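Local coordinates for Xaa-Pro dipeptidase (Lactobacillus brevis, PDB 3I7M), which probably acts as a manganese-dependent metalloexopeptidase of the M24B family, this chain being its N-terminal, creatinase/prolidase-type domain, at residues F49-F55 / Q91-V97. Residue numbers count along the deposited sequence, not the author numbering.
Sequences FPDQDPF and QVKQRHV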
# COMPACT_ATOMS: atom_id res chain seq x y z
N PHE A 49 2.53 -7.87 -1.44
CA PHE A 49 1.92 -9.17 -1.29
C PHE A 49 2.95 -10.16 -0.86
O PHE A 49 4.15 -9.97 -1.08
CB PHE A 49 1.32 -9.62 -2.65
CG PHE A 49 0.24 -8.71 -3.15
CD1 PHE A 49 -1.05 -8.81 -2.65
CD2 PHE A 49 0.51 -7.72 -4.08
CE1 PHE A 49 -2.08 -7.97 -3.07
CE2 PHE A 49 -0.50 -6.86 -4.53
CZ PHE A 49 -1.81 -6.97 -4.01
N PRO A 50 2.48 -11.27 -0.31
CA PRO A 50 3.45 -12.25 0.19
C PRO A 50 4.11 -13.06 -0.91
O PRO A 50 5.22 -13.62 -0.69
CB PRO A 50 2.61 -13.17 1.03
CG PRO A 50 1.20 -13.03 0.59
CD PRO A 50 1.12 -11.54 0.13
N ASP A 51 3.47 -13.12 -2.06
CA ASP A 51 3.87 -14.08 -3.08
C ASP A 51 3.75 -13.57 -4.52
O ASP A 51 3.75 -14.36 -5.49
CB ASP A 51 3.04 -15.35 -2.87
CG ASP A 51 1.57 -15.11 -3.08
OD1 ASP A 51 1.15 -13.91 -3.21
OD2 ASP A 51 0.82 -16.14 -3.04
N GLN A 52 3.73 -12.25 -4.69
CA GLN A 52 3.63 -11.66 -6.02
C GLN A 52 4.06 -10.22 -5.95
O GLN A 52 4.32 -9.73 -4.85
CB GLN A 52 2.22 -11.84 -6.59
CG GLN A 52 1.13 -11.10 -5.82
CD GLN A 52 -0.22 -11.14 -6.53
OE1 GLN A 52 -0.38 -10.60 -7.66
NE2 GLN A 52 -1.16 -11.77 -5.91
N ASP A 53 4.19 -9.57 -7.09
CA ASP A 53 4.77 -8.26 -7.19
C ASP A 53 3.88 -7.19 -6.54
O ASP A 53 2.63 -7.28 -6.55
CB ASP A 53 4.98 -7.87 -8.65
CG ASP A 53 6.10 -8.66 -9.34
OD1 ASP A 53 6.89 -9.40 -8.67
OD2 ASP A 53 6.18 -8.41 -10.55
N PRO A 54 4.56 -6.17 -6.00
CA PRO A 54 3.84 -5.04 -5.39
C PRO A 54 3.36 -4.05 -6.44
O PRO A 54 3.68 -4.18 -7.62
CB PRO A 54 4.88 -4.38 -4.54
CG PRO A 54 6.18 -4.56 -5.36
CD PRO A 54 6.02 -5.95 -5.98
N PHE A 55 2.64 -3.03 -6.00
CA PHE A 55 2.31 -1.91 -6.86
C PHE A 55 2.23 -0.65 -6.01
O PHE A 55 2.05 -0.69 -4.78
CB PHE A 55 1.04 -2.10 -7.65
CG PHE A 55 -0.23 -2.16 -6.87
CD1 PHE A 55 -0.97 -1.02 -6.58
CD2 PHE A 55 -0.73 -3.38 -6.47
CE1 PHE A 55 -2.15 -1.09 -5.87
CE2 PHE A 55 -1.92 -3.50 -5.79
CZ PHE A 55 -2.67 -2.33 -5.49
N GLN A 91 -7.43 -3.24 -8.18
CA GLN A 91 -6.07 -3.72 -8.43
C GLN A 91 -5.80 -5.01 -7.64
O GLN A 91 -5.08 -5.90 -8.10
CB GLN A 91 -5.03 -2.64 -8.14
CG GLN A 91 -5.12 -1.49 -9.08
CD GLN A 91 -4.75 -1.83 -10.48
OE1 GLN A 91 -3.86 -2.62 -10.70
NE2 GLN A 91 -5.38 -1.18 -11.41
N VAL A 92 -6.24 -5.05 -6.38
CA VAL A 92 -6.06 -6.22 -5.53
C VAL A 92 -6.88 -7.41 -6.07
O VAL A 92 -6.36 -8.53 -6.20
CB VAL A 92 -6.40 -5.87 -4.08
CG1 VAL A 92 -6.44 -7.12 -3.15
CG2 VAL A 92 -5.42 -4.83 -3.49
N LYS A 93 -8.13 -7.14 -6.41
CA LYS A 93 -9.00 -8.16 -6.99
C LYS A 93 -8.48 -8.70 -8.34
O LYS A 93 -8.54 -9.94 -8.57
CB LYS A 93 -10.46 -7.63 -7.01
CG LYS A 93 -11.05 -7.44 -5.56
CD LYS A 93 -12.33 -6.61 -5.54
CE LYS A 93 -12.85 -6.34 -4.14
NZ LYS A 93 -14.14 -5.55 -4.16
N GLN A 94 -7.86 -7.85 -9.16
CA GLN A 94 -7.22 -8.29 -10.44
C GLN A 94 -6.07 -9.24 -10.21
O GLN A 94 -5.74 -10.06 -11.10
CB GLN A 94 -6.66 -7.09 -11.18
CG GLN A 94 -7.68 -6.22 -11.79
CD GLN A 94 -7.07 -4.96 -12.42
OE1 GLN A 94 -5.87 -4.91 -12.76
NE2 GLN A 94 -7.91 -3.96 -12.59
N ARG A 95 -5.45 -9.14 -9.02
CA ARG A 95 -4.30 -9.93 -8.66
C ARG A 95 -4.73 -11.19 -7.89
O ARG A 95 -3.91 -11.89 -7.32
CB ARG A 95 -3.32 -9.07 -7.82
CG ARG A 95 -2.60 -8.12 -8.71
CD ARG A 95 -1.82 -7.10 -7.88
NE ARG A 95 -0.93 -6.29 -8.67
CZ ARG A 95 -1.31 -5.27 -9.42
NH1 ARG A 95 -2.59 -4.88 -9.48
NH2 ARG A 95 -0.38 -4.55 -10.06
N HIS A 96 -6.03 -11.46 -7.95
CA HIS A 96 -6.62 -12.69 -7.39
C HIS A 96 -6.50 -12.81 -5.90
O HIS A 96 -6.40 -13.92 -5.36
CB HIS A 96 -6.06 -13.92 -8.12
CG HIS A 96 -6.09 -13.79 -9.61
ND1 HIS A 96 -7.27 -13.71 -10.32
CD2 HIS A 96 -5.10 -13.64 -10.52
CE1 HIS A 96 -7.00 -13.56 -11.60
NE2 HIS A 96 -5.69 -13.51 -11.75
N VAL A 97 -6.55 -11.66 -5.21
CA VAL A 97 -6.50 -11.62 -3.78
C VAL A 97 -7.82 -11.15 -3.22
O VAL A 97 -8.35 -10.09 -3.61
CB VAL A 97 -5.35 -10.70 -3.29
CG1 VAL A 97 -5.49 -10.48 -1.76
CG2 VAL A 97 -3.98 -11.22 -3.72
O HOH W 1 1.10 -8.47 -8.35
O HOH W 2 2.22 -5.60 -9.49
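A Schellman motif closes helix 84-94 here, and the C-terminal turn it forms packs against the loop joining antiparallel strands 45-48 and 55-59. H96, with positive phi, is the C' residue: V97 N reaches V92 O (3.3 Å) and H96 N reaches K93 O (3.0 Å). The turn leaves R95 O facing the loop, where Q52 NE2 donates to it in a nearly straight hydrogen bond (3.1 Å, 175°). R95 extends its side chain along the loop and loses more surface to the contact than any other residue. R95 NH1 donates hydrogen bonds to Q91 O (3.0 Å) and Q91 OE1 (2.9 Å), while F55 CD2 lies over one face of the R95 guanidinium, 3.6 Å from R95 CZ. In this creatinase/prolidase N-terminal domain, the helix thereby meets one sheet connection. Two waters fill the polar gap: water 1 accepts from R95 NE (3.0 Å) and lies 2.7 Å from Q52 OE1 and 2.6 Å from D53 O; water 2 links R95 NH2 (2.9 Å) to P54 O (2.8 Å). Beneath this layer the contact is apolar. F49 CE2 meets R95 CD at 3.6 Å and F49 CE1 meets V97 CG2 at 3.8 Å; V92 CG2 sits at the edges of both rings, 4.2 Å from F49 CZ and from F55 CZ. M20 of strand 20-23 touches F49 and V92; I76 of strand 75-78 touches F55 and Q91.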